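Local coordinates for protein phiAB6 tailspike (Unidentified phage, PDB 5JS4) that probably binds and fragments the exopolysaccharide of its host Acinetobacter baumannii, acting as a trimeric tailspike of the phage, at residues A[192-197]-A[218-223]; A[338-343]-A[352-357]. All blocks are in the same frame, centred on the assembly; numbering follows the deposited sequence.

Contact 1 (A[192-197]-A[218-223]); sequences IMLDNG and WVKVSS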
loop_
_atom_site.group_PDB
_atom_site.type_symbol
_atom_site.label_atom_id
_atom_site.label_comp_id
_atom_site.label_asym_id
_atom_site.label_seq_id
_atom_site.Cartn_x
_atom_site.Cartn_y
_atom_site.Cartn_z
ATOM N N ILE A 192 24.562 -67.290 11.269
ATOM C CA ILE A 192 25.015 -67.550 12.634
ATOM C C ILE A 192 24.862 -66.268 13.441
ATOM O O ILE A 192 24.490 -65.226 12.895
ATOM C CB ILE A 192 26.483 -68.032 12.693
ATOM C CG1 ILE A 192 27.427 -67.030 12.019
ATOM C CG2 ILE A 192 26.615 -69.405 12.054
ATOM C CD1 ILE A 192 28.893 -67.274 12.322
ATOM N N MET A 193 25.148 -66.351 14.736
ATOM C CA MET A 193 25.085 -65.195 15.617
ATOM C C MET A 193 26.479 -64.680 15.930
ATOM O O MET A 193 27.392 -65.460 16.204
ATOM C CB MET A 193 24.401 -65.557 16.938
ATOM C CG MET A 193 22.893 -65.705 16.853
ATOM S SD MET A 193 22.365 -67.184 15.973
ATOM C CE MET A 193 20.625 -67.199 16.397
ATOM N N LEU A 194 26.623 -63.359 15.897
ATOM C CA LEU A 194 27.764 -62.690 16.510
ATOM C C LEU A 194 27.724 -62.955 18.009
ATOM O O LEU A 194 26.683 -63.331 18.552
ATOM C CB LEU A 194 27.698 -61.182 16.257
ATOM C CG LEU A 194 27.821 -60.728 14.803
ATOM C CD1 LEU A 194 27.458 -59.259 14.662
ATOM C CD2 LEU A 194 29.225 -60.987 14.284
ATOM N N ASP A 195 28.848 -62.743 18.684
ATOM C CA ASP A 195 28.919 -62.966 20.131
ATOM C C ASP A 195 27.911 -62.113 20.917
ATOM O O ASP A 195 27.479 -62.509 22.001
ATOM C CB ASP A 195 30.341 -62.724 20.645
ATOM C CG ASP A 195 31.332 -63.784 20.170
ATOM O OD1 ASP A 195 30.903 -64.856 19.681
ATOM O OD2 ASP A 195 32.552 -63.547 20.294
ATOM N N ASN A 196 27.533 -60.959 20.365
ATOM C CA ASN A 196 26.489 -60.111 20.962
ATOM C C ASN A 196 25.055 -60.583 20.675
ATOM O O ASN A 196 24.096 -59.961 21.132
ATOM C CB ASN A 196 26.659 -58.644 20.527
ATOM C CG ASN A 196 26.453 -58.431 19.031
ATOM O OD1 ASN A 196 25.801 -59.224 18.356
ATOM N ND2 ASN A 196 27.011 -57.343 18.510
ATOM N N GLY A 197 24.911 -61.663 19.906
ATOM C CA GLY A 197 23.600 -62.253 19.625
ATOM C C GLY A 197 22.955 -61.859 18.307
ATOM O O GLY A 197 21.986 -62.486 17.884
ATOM N N TRP A 218 30.159 -60.971 5.196
ATOM C CA TRP A 218 28.978 -61.085 6.057
ATOM C C TRP A 218 28.148 -59.807 6.020
ATOM O O TRP A 218 28.670 -58.728 5.753
ATOM C CB TRP A 218 29.388 -61.328 7.509
ATOM C CG TRP A 218 30.180 -62.569 7.762
ATOM C CD1 TRP A 218 31.540 -62.678 7.807
ATOM C CD2 TRP A 218 29.665 -63.876 8.044
ATOM N NE1 TRP A 218 31.903 -63.970 8.091
ATOM C CE2 TRP A 218 30.772 -64.727 8.241
ATOM C CE3 TRP A 218 28.375 -64.411 8.148
ATOM C CZ2 TRP A 218 30.630 -66.087 8.529
ATOM C CZ3 TRP A 218 28.234 -65.759 8.435
ATOM C CH2 TRP A 218 29.357 -66.583 8.624
ATOM N N VAL A 219 26.855 -59.935 6.309
ATOM C CA VAL A 219 25.988 -58.776 6.536
ATOM C C VAL A 219 25.113 -59.017 7.763
ATOM O O VAL A 219 24.730 -60.155 8.042
ATOM C CB VAL A 219 25.084 -58.455 5.321
ATOM C CG1 VAL A 219 25.918 -57.995 4.134
ATOM C CG2 VAL A 219 24.217 -59.648 4.938
ATOM N N LYS A 220 24.809 -57.946 8.494
ATOM C CA LYS A 220 23.889 -58.018 9.630
ATOM C C LYS A 220 22.455 -57.999 9.115
ATOM O O LYS A 220 22.055 -57.062 8.425
ATOM C CB LYS A 220 24.111 -56.845 10.585
ATOM C CG LYS A 220 25.439 -56.892 11.327
ATOM C CD LYS A 220 25.555 -55.784 12.368
ATOM C CE LYS A 220 25.005 -56.197 13.730
ATOM N NZ LYS A 220 23.521 -56.343 13.770
ATOM N N VAL A 221 21.683 -59.025 9.459
ATOM C CA VAL A 221 20.332 -59.174 8.906
ATOM C C VAL A 221 19.319 -58.194 9.509
ATOM O O VAL A 221 18.283 -57.932 8.903
ATOM C CB VAL A 221 19.799 -60.621 9.033
ATOM C CG1 VAL A 221 20.751 -61.599 8.353
ATOM C CG2 VAL A 221 19.558 -61.005 10.489
ATOM N N SER A 222 19.618 -57.652 10.688
ATOM C CA SER A 222 18.734 -56.674 11.328
ATOM C C SER A 222 19.023 -55.232 10.884
ATOM O O SER A 222 18.437 -54.290 11.413
ATOM C CB SER A 222 18.831 -56.783 12.851
ATOM O OG SER A 222 20.089 -56.332 13.323
ATOM N N SER A 223 19.925 -55.057 9.921
ATOM C CA SER A 223 20.219 -53.731 9.389
ATOM C C SER A 223 19.208 -53.350 8.314
ATOM O O SER A 223 18.755 -54.201 7.549
ATOM C CB SER A 223 21.633 -53.685 8.820
ATOM O OG SER A 223 22.587 -53.828 9.860
#
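The carbonyl O of L194, the leucine that meets K220 across the contact, accepts the N-H of G197 at 2.8 Å and so closes a type I turn at the end of strand 191-193. G197 leaves that turn with a positive phi of 98°, a conformation that suits a residue with no side chain. Across the contact L194 makes a modest touch, its CD1 lying 4.0 Å from CE of K220, with the leucine crosswise to the lysine chain. Lysine is apt here because its methylenes can cover a leucine while bends at chi3 (89°) and chi4 carry NZ to a salt bridge with D198. The other meeting is wholly apolar. A chi1 of 56° turns CG1 of I192 in over its own backbone, and CD1 comes to 3.8 Å from CH2 of W218, obliquely to the indole. The branched isoleucine thus presents CG1 and CD1 to the broad benzo part of the ring, while tryptophan keeps its one polar atom, NE1, for O of S209. V200 of the middle strand 199-202 packs against both L194 and W218; I192 also packs on Y175 of the third subunit. The direct touch is therefore side chain on side chain, I192 on W218 within the outer strands and L194 of the turn on K220, held by dispersion and the burial of apolar surface, while strand 199-202 provides the backbone pairing.

Contact 2 (A[338-343]-A[352-357]); sequences QNLTAR and VSFIEI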
loop_
_atom_site.group_PDB
_atom_site.type_symbol
_atom_site.label_atom_id
_atom_site.label_comp_id
_atom_site.label_asym_id
_atom_site.label_seq_id
_atom_site.Cartn_x
_atom_site.Cartn_y
_atom_site.Cartn_z
ATOM N N GLN A 338 12.480 -21.229 9.503
ATOM C CA GLN A 338 11.034 -21.386 9.357
ATOM C C GLN A 338 10.423 -22.449 10.251
ATOM O O GLN A 338 11.096 -23.389 10.672
ATOM C CB GLN A 338 10.670 -21.677 7.896
ATOM C CG GLN A 338 11.166 -23.009 7.361
ATOM C CD GLN A 338 10.657 -23.301 5.958
ATOM O OE1 GLN A 338 10.577 -22.407 5.116
ATOM N NE2 GLN A 338 10.317 -24.557 5.700
ATOM N N ASN A 339 9.129 -22.279 10.523
ATOM C CA ASN A 339 8.324 -23.293 11.186
ATOM C C ASN A 339 8.927 -23.654 12.538
ATOM O O ASN A 339 9.072 -24.829 12.866
ATOM C CB ASN A 339 8.229 -24.529 10.283
ATOM C CG ASN A 339 7.240 -25.556 10.789
ATOM O OD1 ASN A 339 6.145 -25.211 11.216
ATOM N ND2 ASN A 339 7.623 -26.829 10.740
ATOM N N LEU A 340 9.277 -22.631 13.314
ATOM C CA LEU A 340 10.152 -22.807 14.467
ATOM C C LEU A 340 9.654 -22.082 15.708
ATOM O O LEU A 340 9.190 -20.950 15.634
ATOM C CB LEU A 340 11.555 -22.299 14.128
ATOM C CG LEU A 340 12.599 -22.311 15.248
ATOM C CD1 LEU A 340 12.922 -23.733 15.679
ATOM C CD2 LEU A 340 13.852 -21.583 14.788
ATOM N N THR A 341 9.769 -22.762 16.843
ATOM C CA THR A 341 9.582 -22.165 18.154
ATOM C C THR A 341 10.911 -22.305 18.882
ATOM O O THR A 341 11.461 -23.401 18.958
ATOM C CB THR A 341 8.470 -22.891 18.929
ATOM O OG1 THR A 341 7.287 -22.938 18.121
ATOM C CG2 THR A 341 8.155 -22.189 20.246
ATOM N N ALA A 342 11.441 -21.199 19.397
ATOM C CA ALA A 342 12.713 -21.240 20.109
ATOM C C ALA A 342 12.715 -20.261 21.268
ATOM O O ALA A 342 12.359 -19.095 21.104
ATOM C CB ALA A 342 13.862 -20.944 19.161
ATOM N N ARG A 343 13.117 -20.751 22.441
ATOM C CA ARG A 343 13.190 -19.935 23.642
ATOM C C ARG A 343 14.568 -20.020 24.280
ATOM O O ARG A 343 15.343 -20.942 24.004
ATOM C CB ARG A 343 12.126 -20.375 24.658
ATOM C CG ARG A 343 12.311 -21.787 25.205
ATOM C CD ARG A 343 11.358 -22.094 26.350
ATOM N NE ARG A 343 11.727 -21.395 27.583
ATOM C CZ ARG A 343 11.177 -20.266 28.036
ATOM N NH1 ARG A 343 10.199 -19.655 27.370
ATOM N NH2 ARG A 343 11.613 -19.740 29.176
ATOM N N VAL A 352 22.421 -13.717 25.987
ATOM C CA VAL A 352 22.423 -14.832 25.052
ATOM C C VAL A 352 21.492 -14.475 23.901
ATOM O O VAL A 352 20.309 -14.227 24.115
ATOM C CB VAL A 352 21.959 -16.140 25.723
ATOM C CG1 VAL A 352 22.011 -17.298 24.736
ATOM C CG2 VAL A 352 22.824 -16.452 26.939
ATOM N N SER A 353 22.035 -14.424 22.689
ATOM C CA SER A 353 21.240 -14.137 21.491
ATOM C C SER A 353 20.928 -15.447 20.774
ATOM O O SER A 353 21.583 -16.458 21.028
ATOM C CB SER A 353 21.993 -13.165 20.582
ATOM O OG SER A 353 22.085 -11.887 21.197
ATOM N N PHE A 354 19.923 -15.452 19.896
ATOM C CA PHE A 354 19.468 -16.722 19.317
ATOM C C PHE A 354 20.233 -17.166 18.072
ATOM O O PHE A 354 20.857 -18.224 18.086
ATOM C CB PHE A 354 17.959 -16.738 19.032
ATOM C CG PHE A 354 17.490 -18.012 18.378
ATOM C CD1 PHE A 354 17.804 -19.248 18.936
ATOM C CD2 PHE A 354 16.750 -17.985 17.202
ATOM C CE1 PHE A 354 17.394 -20.426 18.340
ATOM C CE2 PHE A 354 16.333 -19.163 16.603
ATOM C CZ PHE A 354 16.659 -20.386 17.172
ATOM N N ILE A 355 20.180 -16.382 16.998
ATOM C CA ILE A 355 20.700 -16.851 15.715
ATOM C C ILE A 355 21.329 -15.745 14.863
ATOM O O ILE A 355 20.826 -14.621 14.806
ATOM C CB ILE A 355 19.584 -17.591 14.937
ATOM C CG1 ILE A 355 20.159 -18.385 13.760
ATOM C CG2 ILE A 355 18.491 -16.622 14.499
ATOM C CD1 ILE A 355 19.299 -19.565 13.363
ATOM N N GLU A 356 22.446 -16.083 14.219
ATOM C CA GLU A 356 23.123 -15.195 13.284
ATOM C C GLU A 356 22.875 -15.677 11.865
ATOM O O GLU A 356 23.116 -16.844 11.547
ATOM C CB GLU A 356 24.623 -15.136 13.568
ATOM C CG GLU A 356 24.940 -14.451 14.884
ATOM C CD GLU A 356 26.417 -14.373 15.198
ATOM O OE1 GLU A 356 27.247 -14.597 14.293
ATOM O OE2 GLU A 356 26.741 -14.072 16.365
ATOM N N ILE A 357 22.390 -14.770 11.023
ATOM C CA ILE A 357 22.056 -15.078 9.635
ATOM C C ILE A 357 22.557 -13.939 8.745
ATOM O O ILE A 357 22.456 -12.771 9.113
ATOM C CB ILE A 357 20.533 -15.307 9.465
ATOM C CG1 ILE A 357 20.212 -15.728 8.029
ATOM C CG2 ILE A 357 19.736 -14.070 9.874
ATOM C CD1 ILE A 357 18.787 -16.199 7.822
#
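F354 reaches from strand 353-358 to strand 340-345, and its ring is met by two side chains in two different ways. A342 lies over one face: its CB is 3.9 Å from the centroid of the F354 ring, 29° off the normal, a CH-pi contact displaced toward the outer end of the ring, where CB comes to 3.5 Å from CZ of F354. L340 arrives instead at the rim, near the ring plane, with CD2 3.9 Å from CZ of F354. With CG anti to the backbone N (chi1 177°), the phenylalanine extends straight across to the opposing strand, and L340 reaches back from the opposite direction.

Each residue type fits its place. The methyl of alanine is short enough to let a ring lie close against its strand, the branched leucine adds a carbon beside the edge, and the long flat phenylalanine bridges backbones whose nearest CA atoms, those of A342 and F354, are 8.2 Å apart. F330 and F372 also meet the F354 ring, and L297 packs on both L340 and F354, so the cluster continues into strands 296-298 and 328-333 and the turn that carries F372.

The residues alternating with L340 and A342 point the other way: T341 OG1 bonds to G301 and to Q274 of the second subunit, while NH1 of R343 hydrogen-bonds a malonic acid, probably from the crystallisation liquor. Inward apolar residues meeting between strands on different faces, with outward ones serving here the subunit interface (T341) or a ligand pocket (R343), are characteristic of the right-handed parallel beta-helix of pectate lyase-like proteins.

Overall arrangement
Both contacts are buried and apolar, and neither has a hydrogen bond between its segments, yet they belong to separate parts of the elongated chain: their centres are 43 Å apart and their nearest atoms about 29 Å. Contact 1 joins the two outer strands of one small antiparallel sheet, and the turn after the first, across a middle strand, close to neighbouring subunits, and a lysine with a charged end takes part. Contact 2, nearer the centre of the chain, joins strands from different faces of the beta-helix through its interior, and all three touching side chains are hydrocarbon. Polar chemistry therefore borders contact 1 directly, whereas in contact 2 it is left to the alternate residues, whose side chains face another subunit or a ligand pocket.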